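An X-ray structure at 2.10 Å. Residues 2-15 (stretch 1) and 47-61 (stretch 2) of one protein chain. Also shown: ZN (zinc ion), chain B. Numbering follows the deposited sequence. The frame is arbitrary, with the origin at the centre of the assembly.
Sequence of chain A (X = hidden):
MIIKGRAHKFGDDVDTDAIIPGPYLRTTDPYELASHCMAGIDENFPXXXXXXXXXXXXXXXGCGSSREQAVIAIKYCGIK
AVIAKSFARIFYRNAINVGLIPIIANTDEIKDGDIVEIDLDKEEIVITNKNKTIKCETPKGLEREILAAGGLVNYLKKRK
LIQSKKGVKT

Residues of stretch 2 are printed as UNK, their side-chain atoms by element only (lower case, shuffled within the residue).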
# COMPACT_ATOMS: atom_id res chain seq x y z
N ILE A 2 -1.90 6.64 -7.31
CA ILE A 2 -1.74 7.81 -6.46
C ILE A 2 -1.42 7.43 -5.03
O ILE A 2 -2.08 6.58 -4.44
CB ILE A 2 -3.04 8.65 -6.48
CG1 ILE A 2 -3.20 9.30 -7.86
CG2 ILE A 2 -3.02 9.68 -5.36
CD1 ILE A 2 -4.55 9.98 -8.07
N ILE A 3 -0.40 8.07 -4.48
CA ILE A 3 0.00 7.84 -3.10
C ILE A 3 -0.31 9.13 -2.37
O ILE A 3 0.22 10.19 -2.72
CB ILE A 3 1.52 7.56 -2.99
CG1 ILE A 3 1.84 6.22 -3.67
CG2 ILE A 3 1.94 7.53 -1.52
CD1 ILE A 3 3.32 5.96 -3.83
N LYS A 4 -1.18 9.06 -1.36
CA LYS A 4 -1.56 10.25 -0.61
C LYS A 4 -1.44 10.03 0.89
O LYS A 4 -1.98 9.06 1.44
CB LYS A 4 -3.00 10.66 -0.96
CG LYS A 4 -3.51 11.88 -0.21
CD LYS A 4 -4.76 12.43 -0.88
CE LYS A 4 -5.31 13.64 -0.16
NZ LYS A 4 -6.42 14.26 -0.96
N GLY A 5 -0.72 10.93 1.55
CA GLY A 5 -0.54 10.82 2.99
C GLY A 5 0.13 12.04 3.59
O GLY A 5 0.35 13.04 2.90
N ARG A 6 0.46 11.96 4.87
CA ARG A 6 1.10 13.08 5.55
C ARG A 6 2.61 13.06 5.30
O ARG A 6 3.24 12.00 5.34
CB ARG A 6 0.81 13.03 7.05
CG ARG A 6 1.31 14.26 7.81
CD ARG A 6 0.96 14.20 9.30
NE ARG A 6 -0.48 14.20 9.52
CZ ARG A 6 -1.30 15.18 9.15
NH1 ARG A 6 -0.83 16.26 8.54
NH2 ARG A 6 -2.61 15.08 9.39
N ALA A 7 3.16 14.24 5.05
CA ALA A 7 4.59 14.38 4.79
C ALA A 7 5.39 14.58 6.08
O ALA A 7 5.01 15.35 6.95
CB ALA A 7 4.81 15.56 3.86
N HIS A 8 6.51 13.87 6.19
CA HIS A 8 7.38 14.02 7.35
C HIS A 8 8.66 14.56 6.74
O HIS A 8 9.39 13.84 6.05
CB HIS A 8 7.62 12.68 8.05
CG HIS A 8 6.38 12.10 8.65
ND1 HIS A 8 5.51 11.28 7.95
CD2 HIS A 8 5.83 12.26 9.88
CE1 HIS A 8 4.49 10.96 8.72
NE2 HIS A 8 4.65 11.54 9.90
N LYS A 9 8.91 15.84 6.97
CA LYS A 9 10.05 16.52 6.38
C LYS A 9 11.37 16.53 7.15
O LYS A 9 11.41 16.80 8.35
CB LYS A 9 9.67 17.96 6.03
CG LYS A 9 10.79 18.66 5.30
CD LYS A 9 10.38 19.97 4.67
CE LYS A 9 11.45 20.42 3.68
NZ LYS A 9 11.09 21.66 2.97
N PHE A 10 12.44 16.24 6.43
CA PHE A 10 13.79 16.21 6.97
C PHE A 10 14.68 17.06 6.06
O PHE A 10 14.28 17.44 4.96
CB PHE A 10 14.29 14.77 7.00
CG PHE A 10 13.46 13.87 7.87
CD1 PHE A 10 13.79 13.68 9.21
CD2 PHE A 10 12.33 13.23 7.37
CE1 PHE A 10 13.01 12.86 10.04
CE2 PHE A 10 11.54 12.41 8.18
CZ PHE A 10 11.88 12.22 9.51
N GLY A 11 15.90 17.36 6.53
CA GLY A 11 16.81 18.19 5.75
C GLY A 11 17.73 17.47 4.78
O GLY A 11 17.37 16.44 4.20
N ASP A 12 18.91 18.04 4.59
CA ASP A 12 19.91 17.48 3.68
C ASP A 12 20.77 16.41 4.33
O ASP A 12 20.87 16.33 5.56
CB ASP A 12 20.86 18.58 3.15
CG ASP A 12 20.15 19.62 2.31
OD1 ASP A 12 19.31 19.25 1.46
OD2 ASP A 12 20.45 20.82 2.49
N ASP A 13 21.37 15.58 3.49
CA ASP A 13 22.27 14.52 3.91
C ASP A 13 21.78 13.58 5.00
O ASP A 13 22.53 13.26 5.92
CB ASP A 13 23.60 15.13 4.34
CG ASP A 13 24.73 14.12 4.28
OD1 ASP A 13 24.91 13.51 3.21
OD2 ASP A 13 25.44 13.95 5.30
N VAL A 14 20.53 13.14 4.91
CA VAL A 14 20.00 12.20 5.89
C VAL A 14 20.60 10.84 5.53
O VAL A 14 20.13 10.18 4.60
CB VAL A 14 18.48 12.11 5.81
CG1 VAL A 14 17.98 11.08 6.80
CG2 VAL A 14 17.87 13.47 6.10
N ASP A 15 21.63 10.43 6.26
CA ASP A 15 22.31 9.16 5.96
C ASP A 15 21.67 7.92 6.55
O ASP A 15 20.77 8.00 7.37
CB ASP A 15 23.78 9.23 6.39
CG ASP A 15 23.95 9.36 7.90
OD1 ASP A 15 23.47 8.48 8.64
OD2 ASP A 15 24.57 10.35 8.33
N UNK A 47 6.71 6.72 16.28
CA UNK A 47 5.43 6.89 16.97
C UNK A 47 4.46 7.84 16.26
O UNK A 47 3.27 7.86 16.58
c UNK A 47 6.11 5.12 19.43
c UNK A 47 5.68 7.39 18.40
c UNK A 47 6.65 6.53 19.21
c UNK A 47 7.09 4.28 20.22
n UNK A 47 6.52 2.95 20.60
N UNK A 48 4.97 8.62 15.31
CA UNK A 48 4.13 9.57 14.57
C UNK A 48 3.69 9.05 13.20
O UNK A 48 2.58 9.33 12.75
c UNK A 48 6.22 12.81 15.16
n UNK A 48 7.67 14.69 15.96
c UNK A 48 4.89 10.89 14.33
c UNK A 48 5.34 11.64 15.57
c UNK A 48 6.69 13.63 16.36
N UNK A 49 4.57 8.31 12.54
CA UNK A 49 4.30 7.79 11.20
C UNK A 49 3.10 6.85 11.12
O UNK A 49 2.85 6.05 12.03
c UNK A 49 5.54 7.08 10.62
c UNK A 49 5.85 5.83 11.42
c UNK A 49 5.30 6.73 9.16
N UNK A 50 2.37 6.94 10.02
CA UNK A 50 1.21 6.09 9.78
C UNK A 50 1.33 5.45 8.41
O UNK A 50 1.88 6.06 7.48
c UNK A 50 -0.75 7.36 13.62
c UNK A 50 -0.50 6.62 12.31
c UNK A 50 -0.35 7.60 11.16
c UNK A 50 -0.09 6.90 9.84
n UNK A 50 -0.83 6.43 14.77
N UNK A 51 0.82 4.23 8.27
CA UNK A 51 0.86 3.54 6.99
C UNK A 51 0.27 4.49 5.95
O UNK A 51 -0.79 5.07 6.16
o UNK A 51 -1.39 -0.10 6.93
o UNK A 51 -1.19 -0.30 4.75
c UNK A 51 0.02 2.27 7.06
c UNK A 51 0.10 1.40 5.82
c UNK A 51 -0.90 0.25 5.83
N UNK A 52 0.98 4.65 4.83
CA UNK A 52 0.49 5.54 3.79
C UNK A 52 1.17 6.89 3.78
O UNK A 52 1.03 7.66 2.83
N UNK A 53 1.91 7.19 4.84
CA UNK A 53 2.62 8.46 4.92
C UNK A 53 3.82 8.50 3.98
O UNK A 53 4.17 7.49 3.36
c UNK A 53 1.95 9.22 7.24
o UNK A 53 2.17 9.35 8.46
c UNK A 53 3.08 8.74 6.35
o UNK A 53 0.85 9.48 6.71
N UNK A 54 4.43 9.67 3.88
CA UNK A 54 5.56 9.87 2.98
C UNK A 54 6.69 10.63 3.66
O UNK A 54 6.46 11.60 4.38
c UNK A 54 3.97 9.91 1.02
c UNK A 54 6.25 10.91 0.78
c UNK A 54 5.09 10.67 1.72
N UNK A 55 7.92 10.18 3.42
CA UNK A 55 9.08 10.86 3.97
C UNK A 55 9.51 11.85 2.91
O UNK A 55 9.58 11.51 1.73
c UNK A 55 10.98 7.92 5.68
c UNK A 55 9.94 8.99 5.44
c UNK A 55 10.26 9.89 4.24
c UNK A 55 11.53 10.69 4.48
N UNK A 56 9.78 13.07 3.33
CA UNK A 56 10.20 14.12 2.41
C UNK A 56 11.54 14.65 2.92
O UNK A 56 11.69 14.96 4.10
c UNK A 56 9.14 15.24 2.37
c UNK A 56 7.81 14.66 1.89
c UNK A 56 9.59 16.38 1.46
N UNK A 57 12.54 14.72 2.04
CA UNK A 57 13.86 15.18 2.46
C UNK A 57 14.56 16.09 1.46
O UNK A 57 14.07 16.32 0.35
c UNK A 57 14.74 13.99 2.79
N UNK A 58 15.72 16.58 1.87
CA UNK A 58 16.50 17.46 1.03
C UNK A 58 17.43 16.72 0.10
O UNK A 58 17.06 15.71 -0.51
N UNK A 59 18.66 17.20 0.00
CA UNK A 59 19.66 16.60 -0.88
C UNK A 59 20.30 15.35 -0.30
O UNK A 59 20.38 15.17 0.92
o UNK A 59 20.06 19.72 -4.07
o UNK A 59 19.86 17.56 -3.78
c UNK A 59 20.06 18.71 -3.34
c UNK A 59 20.77 17.61 -1.19
c UNK A 59 20.28 18.88 -1.85
N UNK A 60 20.73 14.48 -1.20
CA UNK A 60 21.46 13.27 -0.84
C UNK A 60 20.84 12.37 0.23
O UNK A 60 21.53 11.90 1.13
c UNK A 60 22.88 13.70 -0.44
o UNK A 60 23.81 11.64 -1.21
n UNK A 60 24.75 12.60 0.59
c UNK A 60 23.85 12.55 -0.38
N UNK A 61 19.54 12.10 0.12
CA UNK A 61 18.87 11.23 1.08
C UNK A 61 19.40 9.80 0.96
O UNK A 61 19.62 9.29 -0.14
c UNK A 61 15.50 8.37 2.52
c UNK A 61 17.36 11.23 0.83
c UNK A 61 16.21 9.11 1.58
c UNK A 61 15.15 8.94 3.74
c UNK A 61 15.51 10.26 4.01
c UNK A 61 16.22 10.99 3.06
c UNK A 61 16.58 10.43 1.84
ZN ZN B . 26.36 12.17 3.82
O HOH W 1 -0.28 6.50 0.80
O HOH W 2 18.53 14.09 2.95
O HOH W 3 26.39 11.42 5.63

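Position 47 carries four carbons in a row ending in nitrogen, out of reach of stretch 1. It is Lys47. Position 48 has the same chain; its CB points toward stretch 1, but its end leads away. It is Lys48.

Position 49 has one carbon carrying two more. This is Val49, the first residue to leave helical angles. It lies beside the His8 ring.

Position 50 again shows four carbons and a terminal nitrogen, and makes no contact with stretch 1. It is Lys50. Position 51 has three carbons, the third carrying two oxygens, also out of reach. It is Glu51.

Position 52 has no side-chain atoms. Its backbone angles would jam a CB against the preceding carbonyl oxygen. It is Gly52. Water 1 lies 2.7 Å from Gly52 O and 3.1 Å from Lys4 O.

Position 53 has two carbons, the second carrying two oxygens. One oxygen lies 3.1 Å from Arg6 N and accepts its hydrogen bond. This is Asp53, and that oxygen is OD1. The residue closes a type II turn begun at Lys50.

Position 54 has one carbon carrying two. One of these lies 4.0 Å from Ile3 CG2. It is Val54.

Position 55 has four carbons, forked at the first, one arm two carbons long. It is Ile55. Its CG2 meets Phe10 CD2 at 3.9 Å.

Position 56 is another carbon bearing two, one of them 3.7 Å from Ala7 CB. It is Val56.

Position 57 has a single carbon, 4.3 Å from Phe10 CB. It is Ala57.

Position 58 has none: it is Gly58. An ideal CB there would lie 2.2 Å from Asp12 OD1, a clash.

Position 59 has three carbons, the third carrying two oxygens. It is Glu59. Its N donates to Asp12 OD1 at 2.6 Å.

Position 60 has two carbons, the second carrying one oxygen and one nitrogen. The nitrogen donates to Asp13 OD1 at 2.8 Å. It is Asn60.

Position 61 has one carbon, then a six-carbon ring. It is Phe61. Its CD1 lies 3.7 Å from Val14 CB.

The contact is a parallel strand pairing extended by loops. Backbone hydrogen bonds alternate across it, from Val54 N to Arg6 O at 3.0 Å through to Phe10 N to Val56 O at 2.8 Å. Ala7, Lys9, Val54 and Val56 share one face; His8 and Ile55 take the other. Beyond the strands, Asp13 N donates to Glu59 O at 2.8 Å. Asp13 OD1 also binds ZN at 2.1 Å, so one oxygen serves both metal and Asn60.

Stretch 2 47-61: KKVKEGDVIVAGENF
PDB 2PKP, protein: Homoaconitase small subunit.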